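Local atomic coordinates of putative acetyl-CoA acetyltransferase (Thermus thermophilus, PDB entry 1ULQ), a protein that probably catalyses acyl transfer between coenzyme A thioesters in lipid metabolism, as a tetrameric member of the thiolase family. Residues A122-P127 / M140-L145; A56-E61 / G82-R87; Y174-E179 / V332-S337; L316-L321 / L345-G350; E107-I112 / L264-Y269. All blocks are in the same frame, centred on the assembly; numbering follows the deposited sequence.

Contact 1: residues A122-P127 / M140-L145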
# COMPACT_ATOMS: atom_id res chain seq x y z
N ALA C 122 5.56 -12.42 -5.90
CA ALA C 122 5.57 -12.22 -4.46
C ALA C 122 4.95 -10.85 -4.17
O ALA C 122 5.39 -9.84 -4.71
CB ALA C 122 7.01 -12.29 -3.94
N PRO C 123 3.91 -10.81 -3.32
CA PRO C 123 3.23 -9.56 -2.98
C PRO C 123 4.02 -8.63 -2.09
O PRO C 123 5.21 -8.84 -1.83
CB PRO C 123 1.96 -10.05 -2.30
CG PRO C 123 2.43 -11.25 -1.59
CD PRO C 123 3.28 -11.95 -2.63
N TYR C 124 3.35 -7.57 -1.63
CA TYR C 124 3.96 -6.61 -0.73
C TYR C 124 3.24 -6.79 0.60
O TYR C 124 2.05 -7.12 0.61
CB TYR C 124 3.78 -5.17 -1.23
CG TYR C 124 4.53 -4.81 -2.49
CD1 TYR C 124 3.86 -4.62 -3.70
CD2 TYR C 124 5.90 -4.59 -2.46
CE1 TYR C 124 4.54 -4.19 -4.85
CE2 TYR C 124 6.59 -4.16 -3.61
CZ TYR C 124 5.90 -3.95 -4.80
OH TYR C 124 6.58 -3.44 -5.89
N ALA C 125 3.95 -6.60 1.71
CA ALA C 125 3.35 -6.73 3.02
C ALA C 125 3.33 -5.37 3.71
O ALA C 125 4.34 -4.68 3.74
CB ALA C 125 4.12 -7.73 3.84
N VAL C 126 2.17 -5.00 4.25
CA VAL C 126 2.01 -3.72 4.92
C VAL C 126 1.58 -3.96 6.36
O VAL C 126 0.63 -4.69 6.60
CB VAL C 126 0.95 -2.88 4.23
CG1 VAL C 126 0.62 -1.66 5.06
CG2 VAL C 126 1.43 -2.49 2.86
N PRO C 127 2.25 -3.31 7.33
CA PRO C 127 1.96 -3.44 8.76
C PRO C 127 0.56 -2.99 9.12
O PRO C 127 -0.08 -2.27 8.36
CB PRO C 127 3.01 -2.55 9.41
CG PRO C 127 4.06 -2.39 8.36
CD PRO C 127 3.26 -2.27 7.11
N MET C 140 6.04 -0.58 2.54
CA MET C 140 5.44 -1.75 1.90
C MET C 140 6.60 -2.68 1.59
O MET C 140 7.33 -2.44 0.64
CB MET C 140 4.73 -1.37 0.61
CG MET C 140 3.40 -0.66 0.83
SD MET C 140 2.31 -0.66 -0.63
CE MET C 140 3.15 -1.75 -1.71
N TYR C 141 6.77 -3.73 2.40
CA TYR C 141 7.86 -4.69 2.21
C TYR C 141 7.64 -5.58 1.01
O TYR C 141 6.56 -6.14 0.84
CB TYR C 141 8.05 -5.57 3.45
CG TYR C 141 8.41 -4.82 4.71
CD1 TYR C 141 7.43 -4.40 5.60
CD2 TYR C 141 9.74 -4.50 5.01
CE1 TYR C 141 7.76 -3.67 6.74
CE2 TYR C 141 10.08 -3.78 6.15
CZ TYR C 141 9.08 -3.37 7.01
OH TYR C 141 9.38 -2.66 8.15
N ASP C 142 8.67 -5.72 0.19
CA ASP C 142 8.61 -6.58 -0.99
C ASP C 142 9.04 -7.99 -0.58
O ASP C 142 10.23 -8.24 -0.33
CB ASP C 142 9.53 -6.03 -2.08
CG ASP C 142 9.58 -6.93 -3.29
OD1 ASP C 142 8.54 -7.55 -3.63
OD2 ASP C 142 10.65 -7.00 -3.92
N THR C 143 8.06 -8.91 -0.51
CA THR C 143 8.32 -10.28 -0.08
C THR C 143 9.17 -11.10 -1.04
O THR C 143 9.45 -12.27 -0.78
CB THR C 143 7.01 -11.07 0.20
OG1 THR C 143 6.35 -11.36 -1.03
CG2 THR C 143 6.08 -10.25 1.06
N THR C 144 9.56 -10.49 -2.15
CA THR C 144 10.40 -11.17 -3.12
C THR C 144 11.79 -11.16 -2.53
O THR C 144 12.58 -12.07 -2.77
CB THR C 144 10.49 -10.43 -4.47
OG1 THR C 144 9.19 -10.21 -5.02
CG2 THR C 144 11.31 -11.24 -5.45
N LEU C 145 12.09 -10.12 -1.76
CA LEU C 145 13.40 -9.95 -1.16
C LEU C 145 13.64 -10.70 0.14
O LEU C 145 13.05 -11.76 0.37
CB LEU C 145 13.68 -8.45 -1.00
CG LEU C 145 13.44 -7.63 -2.28
CD1 LEU C 145 13.82 -6.17 -2.03
CD2 LEU C 145 14.27 -8.18 -3.45
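A125 and Y141 face each other as a hydrogen-bonded pair of antiparallel strands. A125 N gives its hydrogen to Y141 O over 2.8 Å, and Y141 N returns one to A125 O over 2.9 Å. Past the strand end, T143 N reaches P123 O at 3.1 Å, so the pairing carries on into the turn from D142 to L145. Between these bonds, Y124 and D142 form a non-hydrogen-bonded pair, in which Y124 CA offers a C-H to Y141 O.

The example illustrates how a small hairpin, here strands 124-126 and 138-142, can serve as an assembly device. Its Y124 and V126 pair with a strand of the second subunit and its M140 with one of the third, which extends the two-stranded hairpin into both neighbours, consistent with the tetramerisation loop known from other thiolases.

Apolar packing fills the face carrying Y124. The M140 chain folds back at its end (chi3 9°), laying CE over one face of the Y124 ring, 3.4 Å from CG. Further back, M140 CG rests against V126 CG2. D142 CB meets the same tyrosine, 3.8 Å from Y124 CE2, while D142 OD2 accepts from G136 N of the third subunit. On the other face, P127 CG comes to the edge of the Y141 ring, 4.2 Å from CE1, near the ring plane.

Contact 2: residues A56-E61 / G82-R87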
# COMPACT_ATOMS: atom_id res chain seq x y z
N ALA C 56 8.85 -20.69 0.60
CA ALA C 56 9.53 -19.68 1.41
C ALA C 56 8.74 -18.44 1.74
O ALA C 56 9.04 -17.74 2.72
CB ALA C 56 10.82 -19.28 0.72
N ASN C 57 7.73 -18.14 0.94
CA ASN C 57 6.92 -16.95 1.17
C ASN C 57 5.47 -17.28 0.88
O ASN C 57 5.09 -17.39 -0.28
CB ASN C 57 7.41 -15.83 0.25
CG ASN C 57 6.30 -14.90 -0.19
OD1 ASN C 57 6.35 -14.35 -1.29
ND2 ASN C 57 5.31 -14.69 0.67
N GLN C 58 4.65 -17.43 1.91
CA GLN C 58 3.28 -17.78 1.63
C GLN C 58 2.31 -16.64 1.83
O GLN C 58 1.20 -16.85 2.31
CB GLN C 58 2.89 -18.97 2.50
CG GLN C 58 3.75 -20.18 2.23
CD GLN C 58 3.81 -21.09 3.42
OE1 GLN C 58 2.80 -21.32 4.07
NE2 GLN C 58 4.99 -21.63 3.71
N ALA C 59 2.71 -15.44 1.42
CA ALA C 59 1.88 -14.25 1.59
C ALA C 59 0.94 -13.89 0.42
O ALA C 59 -0.08 -13.22 0.63
CB ALA C 59 2.77 -13.06 1.93
N GLY C 60 1.28 -14.33 -0.79
CA GLY C 60 0.46 -14.00 -1.94
C GLY C 60 -0.49 -15.06 -2.45
O GLY C 60 -1.27 -15.63 -1.70
N GLU C 61 -0.44 -15.33 -3.75
CA GLU C 61 -1.30 -16.33 -4.37
C GLU C 61 -0.96 -17.73 -3.82
O GLU C 61 -1.62 -18.71 -4.14
CB GLU C 61 -1.16 -16.28 -5.90
CG GLU C 61 -1.89 -15.09 -6.55
CD GLU C 61 -1.34 -14.71 -7.91
OE1 GLU C 61 -1.99 -13.93 -8.63
OE2 GLU C 61 -0.23 -15.19 -8.26
N GLY C 82 -2.85 -32.29 2.84
CA GLY C 82 -1.75 -31.45 2.39
C GLY C 82 -1.28 -30.47 3.45
O GLY C 82 -2.08 -29.97 4.25
N CYS C 83 0.02 -30.20 3.46
CA CYS C 83 0.62 -29.28 4.40
C CYS C 83 1.78 -28.58 3.70
O CYS C 83 2.43 -29.17 2.84
CB CYS C 83 1.15 -30.05 5.60
SG CYS C 83 2.02 -29.05 6.80
N THR C 84 2.02 -27.33 4.07
CA THR C 84 3.11 -26.56 3.47
C THR C 84 4.23 -26.33 4.48
O THR C 84 4.06 -25.63 5.49
CB THR C 84 2.60 -25.20 2.96
OG1 THR C 84 1.65 -25.39 1.91
CG2 THR C 84 3.74 -24.38 2.43
N VAL C 85 5.39 -26.91 4.22
CA VAL C 85 6.54 -26.76 5.10
C VAL C 85 7.39 -25.56 4.68
O VAL C 85 7.47 -25.22 3.50
CB VAL C 85 7.41 -28.03 5.09
CG1 VAL C 85 6.68 -29.14 5.84
CG2 VAL C 85 7.71 -28.46 3.66
N ASN C 86 8.04 -24.92 5.65
CA ASN C 86 8.88 -23.77 5.34
C ASN C 86 10.16 -23.66 6.15
O ASN C 86 10.13 -23.26 7.30
CB ASN C 86 8.09 -22.48 5.53
CG ASN C 86 8.96 -21.25 5.45
OD1 ASN C 86 10.01 -21.26 4.79
ND2 ASN C 86 8.54 -20.17 6.11
N ARG C 87 11.27 -24.03 5.52
CA ARG C 87 12.59 -23.95 6.13
C ARG C 87 13.41 -23.18 5.10
O ARG C 87 14.53 -23.57 4.76
CB ARG C 87 13.21 -25.33 6.36
CG ARG C 87 14.43 -25.31 7.27
CD ARG C 87 15.09 -26.66 7.43
NE ARG C 87 14.26 -27.67 8.10
CZ ARG C 87 14.27 -27.93 9.41
NH1 ARG C 87 15.06 -27.25 10.22
NH2 ARG C 87 13.49 -28.89 9.89
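A56 and N86 bring their CA atoms to 5.7 Å, whereas Q58 and T84, two residues along in opposite chain directions, stand 9.0 Å apart, so the loop peels away from the strand and side chains must bridge the widening gap. Q58 does most of this. With CG anti to the carbonyl carbon (chi1 -60°) and an extended chain beyond, it meets T84 tip to tip, NE2 lying 3.3 Å from T84 CG2. T84 presents its methyl carbon, while its OG1 is bonded to N65 OD1 and A67 N. Q58 also slides past N86 in the opposite direction, NE2 3.7 Å from N86 CB, with the two amide planes 70° apart.

Both amides find their partners beyond this pair: Q58 NE2 gives to C55 O, while N86 OD1 accepts from L88 N and ND2 reaches Q58 OE1 of the second subunit. An alanine in place of Q58 would probably leave C55 O without this donor and open a gap beside the T84 methyl. N86 OD1 lies 3.8 Å from A56 CA; the side chain of A56 is about 7 Å from that of C89, the predicted acyl-carrying nucleophile.

Strand 81-86 is an edge of the nine-stranded sheet within its own chain. Strand 50-54 flanks it through backbone bonds, helix 91-104 covers V85, and T84, V85 and N86 pair antiparallel with a strand of the second subunit.

Contact 3: residues Y174-E179 / V332-S337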
# COMPACT_ATOMS: atom_id res chain seq x y z
N TYR C 174 37.25 -17.90 4.02
CA TYR C 174 38.01 -18.96 3.37
C TYR C 174 38.94 -18.44 2.27
O TYR C 174 39.60 -19.23 1.59
CB TYR C 174 37.07 -20.01 2.78
CG TYR C 174 36.27 -20.79 3.80
CD1 TYR C 174 35.10 -20.27 4.36
CD2 TYR C 174 36.69 -22.04 4.23
CE1 TYR C 174 34.38 -20.99 5.31
CE2 TYR C 174 35.98 -22.76 5.19
CZ TYR C 174 34.83 -22.23 5.73
OH TYR C 174 34.15 -22.96 6.68
N GLY C 175 38.99 -17.13 2.09
CA GLY C 175 39.86 -16.56 1.08
C GLY C 175 39.57 -17.10 -0.31
O GLY C 175 40.48 -17.52 -1.03
N ILE C 176 38.30 -17.08 -0.70
CA ILE C 176 37.90 -17.56 -2.02
C ILE C 176 37.95 -16.39 -2.98
O ILE C 176 37.09 -15.52 -2.95
CB ILE C 176 36.49 -18.09 -1.97
CG1 ILE C 176 36.37 -19.08 -0.82
CG2 ILE C 176 36.14 -18.77 -3.28
CD1 ILE C 176 34.97 -19.40 -0.48
N ARG C 177 38.96 -16.38 -3.84
CA ARG C 177 39.13 -15.29 -4.78
C ARG C 177 38.01 -15.07 -5.79
O ARG C 177 37.11 -15.89 -5.93
CB ARG C 177 40.45 -15.46 -5.52
CG ARG C 177 41.66 -15.34 -4.63
CD ARG C 177 42.91 -15.39 -5.46
NE ARG C 177 44.11 -15.44 -4.63
CZ ARG C 177 45.32 -15.74 -5.09
NH1 ARG C 177 45.49 -16.00 -6.39
NH2 ARG C 177 46.37 -15.79 -4.27
N ARG C 178 38.08 -13.93 -6.48
CA ARG C 178 37.10 -13.55 -7.48
C ARG C 178 37.23 -14.42 -8.73
O ARG C 178 36.23 -14.88 -9.27
CB ARG C 178 37.29 -12.06 -7.84
CG ARG C 178 36.52 -11.56 -9.06
CD ARG C 178 35.04 -11.83 -8.95
NE ARG C 178 34.28 -11.20 -10.02
CZ ARG C 178 34.09 -9.89 -10.12
NH1 ARG C 178 34.58 -9.08 -9.19
NH2 ARG C 178 33.40 -9.41 -11.14
N GLU C 179 38.46 -14.65 -9.18
CA GLU C 179 38.68 -15.47 -10.37
C GLU C 179 38.15 -16.88 -10.17
O GLU C 179 37.61 -17.50 -11.09
CB GLU C 179 40.17 -15.53 -10.75
CG GLU C 179 41.18 -15.14 -9.67
CD GLU C 179 41.28 -13.63 -9.44
OE1 GLU C 179 41.35 -12.87 -10.44
OE2 GLU C 179 41.32 -13.20 -8.27
N VAL C 332 32.01 -24.46 0.97
CA VAL C 332 31.57 -25.78 1.37
C VAL C 332 32.54 -26.78 0.79
O VAL C 332 33.01 -27.68 1.49
CB VAL C 332 30.16 -26.08 0.86
CG1 VAL C 332 29.72 -27.46 1.31
CG2 VAL C 332 29.19 -25.05 1.39
N LEU C 333 32.86 -26.63 -0.50
CA LEU C 333 33.80 -27.53 -1.16
C LEU C 333 35.14 -27.53 -0.44
O LEU C 333 35.82 -28.55 -0.41
CB LEU C 333 33.98 -27.15 -2.63
CG LEU C 333 32.76 -27.36 -3.54
CD1 LEU C 333 33.04 -26.80 -4.90
CD2 LEU C 333 32.43 -28.84 -3.64
N ARG C 334 35.52 -26.39 0.14
CA ARG C 334 36.77 -26.33 0.88
C ARG C 334 36.74 -27.33 2.04
O ARG C 334 37.67 -28.10 2.22
CB ARG C 334 37.00 -24.93 1.44
CG ARG C 334 37.50 -23.91 0.43
CD ARG C 334 39.01 -23.95 0.31
NE ARG C 334 39.55 -22.72 -0.26
CZ ARG C 334 39.30 -22.29 -1.50
NH1 ARG C 334 38.52 -23.00 -2.31
NH2 ARG C 334 39.81 -21.14 -1.92
N GLU C 335 35.66 -27.30 2.82
CA GLU C 335 35.50 -28.21 3.95
C GLU C 335 35.57 -29.68 3.51
O GLU C 335 36.19 -30.51 4.17
CB GLU C 335 34.16 -27.96 4.64
CG GLU C 335 34.06 -26.64 5.38
CD GLU C 335 35.02 -26.54 6.56
OE1 GLU C 335 35.13 -27.51 7.34
OE2 GLU C 335 35.65 -25.48 6.71
N TRP C 336 34.92 -29.98 2.39
CA TRP C 336 34.90 -31.34 1.85
C TRP C 336 36.21 -31.73 1.17
O TRP C 336 36.42 -32.90 0.84
CB TRP C 336 33.77 -31.50 0.83
CG TRP C 336 32.39 -31.46 1.39
CD1 TRP C 336 32.02 -31.67 2.68
CD2 TRP C 336 31.18 -31.29 0.64
NE1 TRP C 336 30.65 -31.64 2.79
CE2 TRP C 336 30.11 -31.40 1.55
CE3 TRP C 336 30.89 -31.04 -0.70
CZ2 TRP C 336 28.77 -31.28 1.16
CZ3 TRP C 336 29.57 -30.93 -1.10
CH2 TRP C 336 28.52 -31.05 -0.17
N SER C 337 37.07 -30.74 0.94
CA SER C 337 38.36 -30.97 0.29
C SER C 337 38.12 -31.52 -1.10
O SER C 337 38.70 -32.53 -1.49
CB SER C 337 39.21 -31.95 1.11
OG SER C 337 39.31 -31.53 2.47
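R334 leans from the last turn of helix 326-336 across the chain at Y174, G175 and I176, and its side chain can be followed outward atom by atom. CB lies 4.0 Å from Y174 CD2. From there the chain bends sharply at chi2 (-86°), which turns CD aside, and the arginine then slides past the tyrosine in the opposite direction. NE comes to 4.0 Å from Y174 O. Beyond it, NH2 stands 3.8 Å from G175 O, and I176 CG1 covers one face of the guanidinium, offset toward its rim. The charge itself is met by E180, whose OE2 forms a salt bridge with NH1.

The backbone under this arginine is a worked case of helix termination followed at once by helix initiation. G175, at positive phi, closes one helix with a Schellman motif, and R177 is the N-cap of helix 178-197. These helices belong to the long insertion between strands 110-118 and 256-266, known in thiolases as the loop domain, and the contact joins it to the C-terminal half of the chain.

A second tie runs from the tyrosine tip. Y174 OH donates to E335 OE2 over 2.9 Å; that oxygen lies at the edge of the ring, in its plane, yet is itself approached from above the carboxylate plane, 44° out of it. The two side chains cross at about a right angle, their flat groups 80° apart. A331 of helix 326-336 and I296 pack against Y174 as well.

Contact 4: residues L316-L321 / L345-G350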
# COMPACT_ATOMS: atom_id res chain seq x y z
N LEU C 316 29.96 -41.60 -1.86
CA LEU C 316 29.04 -40.82 -2.71
C LEU C 316 29.48 -40.84 -4.17
O LEU C 316 30.65 -40.59 -4.49
CB LEU C 316 28.95 -39.37 -2.21
CG LEU C 316 28.30 -39.07 -0.85
CD1 LEU C 316 28.23 -37.57 -0.62
CD2 LEU C 316 26.90 -39.62 -0.82
N GLY C 317 28.55 -41.14 -5.07
CA GLY C 317 28.91 -41.19 -6.47
C GLY C 317 28.26 -40.10 -7.29
O GLY C 317 28.38 -40.06 -8.51
N LEU C 318 27.55 -39.21 -6.61
CA LEU C 318 26.88 -38.10 -7.25
C LEU C 318 26.50 -37.14 -6.14
O LEU C 318 25.88 -37.54 -5.16
CB LEU C 318 25.63 -38.60 -7.97
CG LEU C 318 25.36 -37.99 -9.34
CD1 LEU C 318 26.64 -37.98 -10.16
CD2 LEU C 318 24.27 -38.81 -10.06
N ILE C 319 26.88 -35.88 -6.30
CA ILE C 319 26.62 -34.87 -5.29
C ILE C 319 25.95 -33.62 -5.84
O ILE C 319 26.50 -32.96 -6.72
CB ILE C 319 27.94 -34.45 -4.62
CG1 ILE C 319 28.69 -35.70 -4.13
CG2 ILE C 319 27.67 -33.51 -3.46
CD1 ILE C 319 30.13 -35.46 -3.74
N GLU C 320 24.75 -33.31 -5.34
CA GLU C 320 24.02 -32.11 -5.76
C GLU C 320 24.09 -31.08 -4.63
O GLU C 320 23.37 -31.20 -3.63
CB GLU C 320 22.55 -32.43 -6.07
CG GLU C 320 22.26 -32.89 -7.52
CD GLU C 320 22.34 -31.78 -8.58
OE1 GLU C 320 21.79 -30.67 -8.35
OE2 GLU C 320 22.94 -32.02 -9.65
N LEU C 321 24.97 -30.10 -4.80
CA LEU C 321 25.16 -29.03 -3.82
C LEU C 321 24.54 -27.77 -4.39
O LEU C 321 25.11 -27.18 -5.29
CB LEU C 321 26.65 -28.78 -3.58
CG LEU C 321 26.99 -27.64 -2.62
CD1 LEU C 321 26.47 -27.95 -1.22
CD2 LEU C 321 28.48 -27.45 -2.58
N LEU C 345 30.04 -33.59 -8.78
CA LEU C 345 29.39 -32.33 -8.41
C LEU C 345 28.51 -31.72 -9.49
O LEU C 345 28.96 -31.49 -10.61
CB LEU C 345 30.46 -31.34 -7.99
CG LEU C 345 30.06 -30.02 -7.34
CD1 LEU C 345 28.90 -30.22 -6.37
CD2 LEU C 345 31.26 -29.45 -6.61
N ASN C 346 27.26 -31.43 -9.13
CA ASN C 346 26.27 -30.84 -10.04
C ASN C 346 26.65 -31.11 -11.49
O ASN C 346 27.06 -30.21 -12.23
CB ASN C 346 26.16 -29.34 -9.79
CG ASN C 346 25.84 -29.02 -8.33
OD1 ASN C 346 24.87 -29.52 -7.75
ND2 ASN C 346 26.66 -28.16 -7.74
N PRO C 347 26.50 -32.36 -11.92
CA PRO C 347 26.82 -32.80 -13.27
C PRO C 347 26.10 -32.07 -14.39
O PRO C 347 26.66 -31.85 -15.46
CB PRO C 347 26.49 -34.29 -13.22
CG PRO C 347 25.33 -34.32 -12.31
CD PRO C 347 25.76 -33.41 -11.20
N ASN C 348 24.86 -31.66 -14.15
CA ASN C 348 24.11 -30.98 -15.20
C ASN C 348 23.90 -29.49 -14.95
O ASN C 348 22.99 -28.87 -15.51
CB ASN C 348 22.77 -31.67 -15.42
CG ASN C 348 22.92 -33.12 -15.76
OD1 ASN C 348 23.63 -33.48 -16.70
ND2 ASN C 348 22.26 -33.97 -15.00
N GLY C 349 24.74 -28.92 -14.10
CA GLY C 349 24.61 -27.51 -13.79
C GLY C 349 24.01 -27.26 -12.42
O GLY C 349 23.37 -28.15 -11.82
N GLY C 350 24.20 -26.04 -11.93
CA GLY C 350 23.68 -25.67 -10.63
C GLY C 350 22.77 -24.47 -10.70
O GLY C 350 22.53 -23.92 -11.78
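N346 sets its amide alongside the backbone of L321 at the end of strand 318-321, much as a neighbouring strand would. ND2 donates to L321 O over 3.1 Å, with an N-H...O angle of 148°. OD1 accepts from L321 N in return, a weak bond at 3.0 Å. The main chain of N346 adds a third tie, N to I319 O at 3.0 Å, beside the single bridge that pairs I319 with L345.

E320 is turned differently: its carboxylate plane stands 69° from the amide of N346. Its chain bends at chi2 (-73°), and OE2 comes to 3.5 Å from P347 CD, the two side chains crossing at about a right angle. L345 packs through CD1 on L321 CB, 3.9 Å away.

N346 opens a type I turn that runs to G349 and begins the glycine-rich thiolase signature, which further on holds H356, predicted to be a catalytic base. E320 OE1 and N346 OD1, both acceptors, are not bonded to each other. One asparagine side chain thus serves both the C=O and, weakly, the N-H of L321, meeting polar backbone atoms in a buried setting.

Contact 5: residues E107-I112 / L264-Y269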
# COMPACT_ATOMS: atom_id res chain seq x y z
N GLU C 107 2.44 -44.96 8.35
CA GLU C 107 1.11 -44.38 8.33
C GLU C 107 0.54 -44.68 6.95
O GLU C 107 -0.07 -45.72 6.75
CB GLU C 107 1.18 -42.88 8.58
CG GLU C 107 2.04 -42.49 9.78
CD GLU C 107 1.88 -41.04 10.18
OE1 GLU C 107 1.74 -40.19 9.26
OE2 GLU C 107 1.90 -40.74 11.40
N GLY C 108 0.73 -43.78 6.01
CA GLY C 108 0.21 -44.00 4.68
C GLY C 108 1.21 -44.80 3.88
O GLY C 108 2.26 -45.17 4.41
N LYS C 109 0.90 -45.06 2.61
CA LYS C 109 1.79 -45.82 1.75
C LYS C 109 2.24 -45.02 0.53
O LYS C 109 3.19 -45.40 -0.16
CB LYS C 109 1.10 -47.10 1.30
CG LYS C 109 0.75 -48.02 2.45
CD LYS C 109 0.59 -49.44 2.00
CE LYS C 109 0.76 -50.35 3.18
NZ LYS C 109 2.10 -50.15 3.81
N VAL C 110 1.57 -43.91 0.28
CA VAL C 110 1.89 -43.05 -0.85
C VAL C 110 1.91 -41.58 -0.43
O VAL C 110 0.89 -41.04 -0.00
CB VAL C 110 0.85 -43.22 -1.95
CG1 VAL C 110 1.09 -42.23 -3.06
CG2 VAL C 110 0.90 -44.65 -2.48
N TYR C 111 3.07 -40.94 -0.56
CA TYR C 111 3.21 -39.53 -0.20
C TYR C 111 3.90 -38.71 -1.28
O TYR C 111 4.67 -39.24 -2.08
CB TYR C 111 4.02 -39.40 1.09
CG TYR C 111 3.28 -39.71 2.37
CD1 TYR C 111 2.96 -41.02 2.73
CD2 TYR C 111 2.93 -38.69 3.24
CE1 TYR C 111 2.30 -41.29 3.94
CE2 TYR C 111 2.28 -38.95 4.45
CZ TYR C 111 1.98 -40.24 4.80
OH TYR C 111 1.37 -40.45 6.02
N ILE C 112 3.63 -37.40 -1.31
CA ILE C 112 4.27 -36.53 -2.28
C ILE C 112 5.11 -35.47 -1.55
O ILE C 112 4.63 -34.84 -0.61
CB ILE C 112 3.26 -35.76 -3.19
CG1 ILE C 112 2.50 -36.73 -4.09
CG2 ILE C 112 4.01 -34.76 -4.06
CD1 ILE C 112 1.57 -36.02 -5.07
N LEU C 264 6.84 -40.50 -3.36
CA LEU C 264 7.44 -41.54 -2.54
C LEU C 264 6.38 -42.53 -2.08
O LEU C 264 5.26 -42.15 -1.73
CB LEU C 264 8.14 -40.94 -1.32
CG LEU C 264 9.48 -40.25 -1.57
CD1 LEU C 264 9.24 -38.93 -2.25
CD2 LEU C 264 10.19 -40.02 -0.25
N VAL C 265 6.73 -43.81 -2.10
CA VAL C 265 5.79 -44.85 -1.70
C VAL C 265 6.51 -45.86 -0.82
O VAL C 265 7.73 -45.93 -0.84
CB VAL C 265 5.25 -45.58 -2.94
CG1 VAL C 265 4.64 -44.59 -3.91
CG2 VAL C 265 6.37 -46.37 -3.59
N SER C 266 5.75 -46.63 -0.05
CA SER C 266 6.35 -47.65 0.79
C SER C 266 6.85 -48.76 -0.13
O SER C 266 6.28 -48.99 -1.21
CB SER C 266 5.32 -48.21 1.79
OG SER C 266 4.32 -48.98 1.15
N ASP C 267 7.90 -49.47 0.30
CA ASP C 267 8.44 -50.53 -0.53
C ASP C 267 7.41 -51.62 -0.77
O ASP C 267 7.28 -52.12 -1.89
CB ASP C 267 9.71 -51.11 0.09
CG ASP C 267 9.44 -51.90 1.33
OD1 ASP C 267 8.55 -51.49 2.10
OD2 ASP C 267 10.13 -52.92 1.54
N ASP C 268 6.65 -51.98 0.25
CA ASP C 268 5.66 -53.02 0.06
C ASP C 268 4.59 -52.57 -0.95
O ASP C 268 4.08 -53.39 -1.72
CB ASP C 268 5.04 -53.44 1.39
CG ASP C 268 4.10 -52.41 1.95
OD1 ASP C 268 4.58 -51.40 2.50
OD2 ASP C 268 2.87 -52.61 1.84
N TYR C 269 4.28 -51.27 -0.98
CA TYR C 269 3.29 -50.74 -1.91
C TYR C 269 3.82 -50.86 -3.32
O TYR C 269 3.10 -51.28 -4.24
CB TYR C 269 2.99 -49.27 -1.63
CG TYR C 269 1.95 -48.66 -2.56
CD1 TYR C 269 0.61 -48.65 -2.21
CD2 TYR C 269 2.32 -48.11 -3.79
CE1 TYR C 269 -0.35 -48.12 -3.05
CE2 TYR C 269 1.36 -47.57 -4.65
CZ TYR C 269 0.02 -47.58 -4.27
OH TYR C 269 -0.95 -47.05 -5.09
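K109 and D268 are brought together by two torsions: chi4 of the lysine (-58°) turns NZ out of an otherwise extended chain, and chi1 of the aspartate (72°) sets CG between its backbone N and carbonyl carbon. They cross at about a right angle in a salt bridge, K109 NZ lying 3.1 Å from D268 OD1 on the syn lone pair, and a weak bond runs to D268 OD2. S266 OG donates to D268 OD1 over 2.8 Å from above the carboxylate plane, so two donors grip that oxygen. The same OG accepts from Y269 N at 3.1 Å, the capping bond of an N-cap residue. An alanine in place of S266 would probably leave Y269 N without its cap and D268 freer to swing away from K109.

Y269 offers one ring face to V110. V110 CG2 sits over the centre of the Y269 ring, 3.6 Å from its centroid, in a CH-pi contact. The backbones pair alongside: S266 N to K109 O at 2.8 Å, then Y111 N to L264 O, also 2.8 Å, with L264 N giving back to Y111 O.

This is an antiparallel strand pair, 110-118 with 256-266, inside the large mixed sheet of the thiolase core, and it exemplifies a strand passing directly into a helix, 267-273, through a serine N-cap.

Three of the five contacts reach one nine-stranded mixed sheet. Contact 2 lies at its edge strand 81-86, contact 4 at the other, 318-321, their centres about 27 Å apart; contact 5 joins two inner strands, about 23 Å from contact 2. The others attach the periphery. Contact 1, about 15 Å from contact 2 between centres, touches it where P123 packs on A59 and G60, and both meet the second subunit. Contact 3 touches contact 4 through L333 on L345 and W336 on L321. Along the chain contact 2 closes before contact 1 opens, contact 5 spans contact 1, and contacts 3 and 4 cross; contact 3 ties the loop domain to the C-terminal half.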